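Long-range contact in pentafunctional AROM polypeptide (Schizosaccharomyces pombe, PDB 5SWV), which probably catalyses two steps of the shikimate pathway with the fragment crystallised here, dehydration of 3-dehydroquinate and NADPH-dependent reduction of 3-dehydroshikimate: residues 435-449 against 464-478. Residues are numbered along the deposited sequence; the frame is centred on the assembly and turned at random.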
loop_
_atom_site.group_PDB
_atom_site.type_symbol
_atom_site.label_atom_id
_atom_site.label_comp_id
_atom_site.label_asym_id
_atom_site.label_seq_id
_atom_site.Cartn_x
_atom_site.Cartn_y
_atom_site.Cartn_z
ATOM N N LEU A 435 7.242 35.634 9.444
ATOM C CA LEU A 435 7.584 34.313 10.029
ATOM C C LEU A 435 7.144 34.061 11.467
ATOM O O LEU A 435 6.989 32.897 11.871
ATOM C CB LEU A 435 9.103 34.077 9.994
ATOM C CG LEU A 435 9.825 33.953 8.653
ATOM C CD1 LEU A 435 11.307 33.726 8.911
ATOM C CD2 LEU A 435 9.245 32.834 7.797
ATOM N N SER A 436 7.007 35.133 12.246
ATOM C CA SER A 436 6.572 35.050 13.650
ATOM C C SER A 436 5.246 34.303 13.803
ATOM O O SER A 436 5.103 33.453 14.690
ATOM C CB SER A 436 6.454 36.456 14.257
ATOM O OG SER A 436 5.672 37.307 13.434
ATOM N N SER A 437 4.303 34.607 12.909
ATOM C CA SER A 437 2.986 33.966 12.888
ATOM C C SER A 437 2.913 32.680 12.030
ATOM O O SER A 437 1.808 32.201 11.746
ATOM C CB SER A 437 1.939 34.980 12.403
ATOM O OG SER A 437 2.202 35.368 11.063
ATOM N N VAL A 438 4.061 32.108 11.646
ATOM C CA VAL A 438 4.094 30.873 10.843
ATOM C C VAL A 438 4.223 29.617 11.714
ATOM O O VAL A 438 5.312 29.275 12.197
ATOM C CB VAL A 438 5.215 30.904 9.785
ATOM C CG1 VAL A 438 5.259 29.594 9.000
ATOM C CG2 VAL A 438 4.992 32.065 8.832
ATOM N N THR A 439 3.092 28.942 11.889
ATOM C CA THR A 439 3.016 27.683 12.618
ATOM C C THR A 439 3.241 26.521 11.650
ATOM O O THR A 439 2.470 26.330 10.713
ATOM C CB THR A 439 1.642 27.554 13.296
ATOM O OG1 THR A 439 1.390 28.749 14.043
ATOM C CG2 THR A 439 1.579 26.333 14.219
ATOM N N LEU A 440 4.299 25.754 11.884
ATOM C CA LEU A 440 4.690 24.660 10.982
ATOM C C LEU A 440 4.075 23.331 11.407
ATOM O O LEU A 440 3.934 23.058 12.600
ATOM C CB LEU A 440 6.209 24.517 10.961
ATOM C CG LEU A 440 6.986 25.752 10.511
ATOM C CD1 LEU A 440 8.453 25.615 10.869
ATOM C CD2 LEU A 440 6.800 25.962 9.012
ATOM N N SER A 441 3.709 22.521 10.419
ATOM C CA SER A 441 3.214 21.164 10.641
ATOM C C SER A 441 4.182 20.059 10.175
ATOM O O SER A 441 3.989 18.892 10.528
ATOM C CB SER A 441 1.865 20.997 9.939
ATOM O OG SER A 441 0.888 21.834 10.528
ATOM N N ALA A 442 5.211 20.413 9.400
ATOM C CA ALA A 442 6.125 19.428 8.803
ATOM C C ALA A 442 7.459 20.075 8.495
ATOM O O ALA A 442 7.493 21.196 8.005
ATOM C CB ALA A 442 5.528 18.841 7.531
ATOM N N VAL A 443 8.553 19.377 8.791
ATOM C CA VAL A 443 9.885 19.888 8.503
ATOM C C VAL A 443 10.771 18.773 7.967
ATOM O O VAL A 443 10.660 17.642 8.409
ATOM C CB VAL A 443 10.525 20.527 9.756
ATOM C CG1 VAL A 443 11.930 21.044 9.451
ATOM C CG2 VAL A 443 9.652 21.664 10.283
ATOM N N VAL A 444 11.638 19.094 7.006
ATOM C CA VAL A 444 12.627 18.141 6.491
ATOM C C VAL A 444 13.987 18.826 6.398
ATOM O O VAL A 444 14.119 19.836 5.708
ATOM C CB VAL A 444 12.259 17.592 5.098
ATOM C CG1 VAL A 444 13.163 16.420 4.736
ATOM C CG2 VAL A 444 10.805 17.166 5.055
ATOM N N SER A 445 14.991 18.300 7.102
ATOM C CA SER A 445 16.364 18.750 6.916
ATOM C C SER A 445 17.059 17.795 5.981
ATOM O O SER A 445 17.119 16.613 6.272
ATOM C CB SER A 445 17.118 18.779 8.224
ATOM O OG SER A 445 18.482 19.055 7.964
ATOM N N THR A 446 17.583 18.304 4.871
ATOM C CA THR A 446 18.345 17.497 3.909
ATOM C C THR A 446 19.851 17.788 3.939
ATOM O O THR A 446 20.603 17.271 3.127
ATOM C CB THR A 446 17.823 17.744 2.490
ATOM O OG1 THR A 446 18.064 19.101 2.126
ATOM C CG2 THR A 446 16.338 17.499 2.430
ATOM N N ILE A 447 20.298 18.609 4.875
ATOM C CA ILE A 447 21.696 19.028 4.901
ATOM C C ILE A 447 22.516 18.010 5.708
ATOM O O ILE A 447 21.920 17.153 6.382
ATOM C CB ILE A 447 21.837 20.488 5.407
ATOM C CG1 ILE A 447 21.555 20.605 6.912
ATOM C CG2 ILE A 447 20.925 21.399 4.597
ATOM C CD1 ILE A 447 21.542 22.032 7.415
ATOM N N PRO A 448 23.874 18.084 5.626
ATOM C CA PRO A 448 24.732 17.180 6.404
ATOM C C PRO A 448 24.605 17.413 7.914
ATOM O O PRO A 448 24.390 18.552 8.339
ATOM C CB PRO A 448 26.156 17.538 5.935
ATOM C CG PRO A 448 25.996 18.331 4.690
ATOM C CD PRO A 448 24.692 19.048 4.858
ATOM N N ALA A 449 24.741 16.343 8.700
ATOM C CA ALA A 449 24.564 16.393 10.164
ATOM C C ALA A 449 25.868 16.443 10.958
ATOM O O ALA A 449 25.861 16.833 12.122
ATOM C CB ALA A 449 23.738 15.202 10.627
ATOM N N LEU A 464 11.772 29.160 14.138
ATOM C CA LEU A 464 10.643 28.545 13.411
ATOM C C LEU A 464 10.114 27.287 14.078
ATOM O O LEU A 464 8.901 27.094 14.161
ATOM C CB LEU A 464 11.059 28.194 11.984
ATOM C CG LEU A 464 11.333 29.383 11.056
ATOM C CD1 LEU A 464 12.199 28.966 9.863
ATOM C CD2 LEU A 464 10.024 30.021 10.602
ATOM N N LEU A 465 11.027 26.434 14.541
ATOM C CA LEU A 465 10.643 25.199 15.227
ATOM C C LEU A 465 9.841 25.425 16.508
ATOM O O LEU A 465 9.058 24.558 16.892
ATOM C CB LEU A 465 11.871 24.326 15.524
ATOM C CG LEU A 465 12.602 23.719 14.321
ATOM C CD1 LEU A 465 13.841 22.961 14.768
ATOM C CD2 LEU A 465 11.683 22.814 13.523
ATOM N N ALA A 466 10.039 26.574 17.160
ATOM C CA ALA A 466 9.236 26.982 18.321
ATOM C C ALA A 466 7.760 27.028 17.969
ATOM O O ALA A 466 6.911 26.572 18.741
ATOM C CB ALA A 466 9.682 28.344 18.850
ATOM N N ASN A 467 7.458 27.556 16.791
ATOM C CA ASN A 467 6.081 27.735 16.389
ATOM C C ASN A 467 5.583 26.470 15.695
ATOM O O ASN A 467 5.879 26.233 14.519
ATOM C CB ASN A 467 5.959 28.983 15.510
ATOM C CG ASN A 467 4.595 29.627 15.597
ATOM O OD1 ASN A 467 4.297 30.553 14.845
ATOM N ND2 ASN A 467 3.761 29.157 16.520
ATOM N N LYS A 468 4.815 25.671 16.436
ATOM C CA LYS A 468 4.610 24.259 16.123
ATOM C C LYS A 468 3.157 23.801 16.277
ATOM O O LYS A 468 2.550 23.991 17.329
ATOM C CB LYS A 468 5.505 23.443 17.053
ATOM C CG LYS A 468 5.738 22.003 16.624
ATOM C CD LYS A 468 4.763 21.024 17.244
ATOM C CE LYS A 468 5.289 20.382 18.506
ATOM N NZ LYS A 468 4.402 19.235 18.823
ATOM N N ALA A 469 2.612 23.173 15.239
ATOM C CA ALA A 469 1.232 22.672 15.275
ATOM C C ALA A 469 1.164 21.356 16.021
ATOM O O ALA A 469 2.114 20.578 16.030
ATOM C CB ALA A 469 0.688 22.485 13.868
ATOM N N ASP A 470 0.021 21.084 16.628
ATOM C CA ASP A 470 -0.161 19.801 17.286
ATOM C C ASP A 470 0.112 18.684 16.294
ATOM O O ASP A 470 -0.316 18.764 15.137
ATOM C CB ASP A 470 -1.571 19.648 17.853
ATOM C CG ASP A 470 -1.806 20.508 19.074
ATOM O OD1 ASP A 470 -0.850 20.798 19.839
ATOM O OD2 ASP A 470 -2.974 20.895 19.262
ATOM N N GLY A 471 0.850 17.675 16.767
ATOM C CA GLY A 471 1.195 16.493 15.995
ATOM C C GLY A 471 2.166 16.748 14.864
ATOM O O GLY A 471 2.240 15.949 13.941
ATOM N N GLY A 472 2.914 17.849 14.935
ATOM C CA GLY A 472 3.819 18.245 13.855
ATOM C C GLY A 472 5.013 17.324 13.800
ATOM O O GLY A 472 5.487 16.890 14.842
ATOM N N VAL A 473 5.500 17.028 12.592
ATOM C CA VAL A 473 6.564 16.022 12.397
ATOM C C VAL A 473 7.816 16.652 11.793
ATOM O O VAL A 473 7.732 17.437 10.848
ATOM C CB VAL A 473 6.100 14.846 11.498
ATOM C CG1 VAL A 473 7.219 13.827 11.278
ATOM C CG2 VAL A 473 4.866 14.170 12.081
ATOM N N PHE A 474 8.964 16.293 12.367
ATOM C CA PHE A 474 10.281 16.688 11.883
ATOM C C PHE A 474 10.992 15.462 11.352
ATOM O O PHE A 474 11.039 14.440 12.037
ATOM C CB PHE A 474 11.089 17.251 13.036
ATOM C CG PHE A 474 12.518 17.526 12.692
ATOM C CD1 PHE A 474 12.893 18.754 12.161
ATOM C CD2 PHE A 474 13.496 16.570 12.903
ATOM C CE1 PHE A 474 14.217 19.018 11.837
ATOM C CE2 PHE A 474 14.821 16.827 12.582
ATOM C CZ PHE A 474 15.181 18.047 12.043
ATOM N N LEU A 475 11.566 15.568 10.157
ATOM C CA LEU A 475 12.346 14.475 9.562
ATOM C C LEU A 475 13.748 14.942 9.190
ATOM O O LEU A 475 13.900 15.926 8.485
ATOM C CB LEU A 475 11.645 13.949 8.309
ATOM C CG LEU A 475 12.409 12.945 7.440
ATOM C CD1 LEU A 475 12.714 11.680 8.213
ATOM C CD2 LEU A 475 11.595 12.613 6.207
ATOM N N ASP A 476 14.770 14.228 9.634
ATOM C CA ASP A 476 16.130 14.502 9.196
ATOM C C ASP A 476 16.534 13.376 8.277
ATOM O O ASP A 476 16.421 12.226 8.662
ATOM C CB ASP A 476 17.075 14.563 10.395
ATOM C CG ASP A 476 18.416 15.192 10.062
ATOM O OD1 ASP A 476 18.936 14.959 8.951
ATOM O OD2 ASP A 476 18.964 15.906 10.929
ATOM N N MET A 477 17.015 13.704 7.082
ATOM C CA MET A 477 17.433 12.699 6.106
ATOM C C MET A 477 18.812 12.107 6.325
ATOM O O MET A 477 19.155 11.134 5.662
ATOM C CB MET A 477 17.367 13.267 4.699
ATOM C CG MET A 477 15.959 13.595 4.270
ATOM S SD MET A 477 14.927 12.129 4.297
ATOM C CE MET A 477 15.580 11.218 2.892
ATOM N N ALA A 478 19.598 12.664 7.240
ATOM C CA ALA A 478 20.889 12.063 7.585
ATOM C C ALA A 478 20.769 11.004 8.700
ATOM O O ALA A 478 19.938 11.110 9.625
ATOM C CB ALA A 478 21.887 13.145 7.968
HETATM O O HOH W 1 20.371 17.585 8.818
#
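V443 and F474 are paired neighbours on two parallel strands, 442-445 and 472-476, whose axes run 4.7 Å apart at 8°. From CB outward, V443 splits its contacts. V443 CB lies 3.8 Å from F474 CD1. V443 CG1 stands anti to the backbone N (chi1 179°), which brings it 3.7 Å from F474 CD1. V443 CG2, beside the backbone N, meets L465 CD2 at 4.0 Å. One valine thus touches F474 on the neighbouring strand and L465 near the C-terminal end of helix 455-466. Helix 485-492 packs on L465 and F474 from this face. On the reverse face V444 CG1 lies against M477 CG, and helix 353-364 packs on both residues.

Backbone hydrogen bonds run from V473 N to S441 O, V443 N to V473 O, L475 N to V443 O, S445 N to L475 O and M477 N to S445 O. The last is nearly straight (175° at the hydrogen). Earlier, L440 N donates to N467 O and L440 O accepts from A469 N; segment 464-478 then turns through A469-G472, a type II turn with G471 at positive phi.

At the C-terminal ends D476 OD1 accepts from A478 N at 2.9 Å, an Asx turn, while D476 OD2 is hydrogen-bonded to T484 OG1. A water bonded to S445 OG and I447 O also reaches D476 OD1 through a weak bond. The two strands and helix 455-466 form a beta-alpha-beta crossover in a six-stranded parallel sheet, consistent with the Rossmann-like NADP-binding domain of shikimate dehydrogenases.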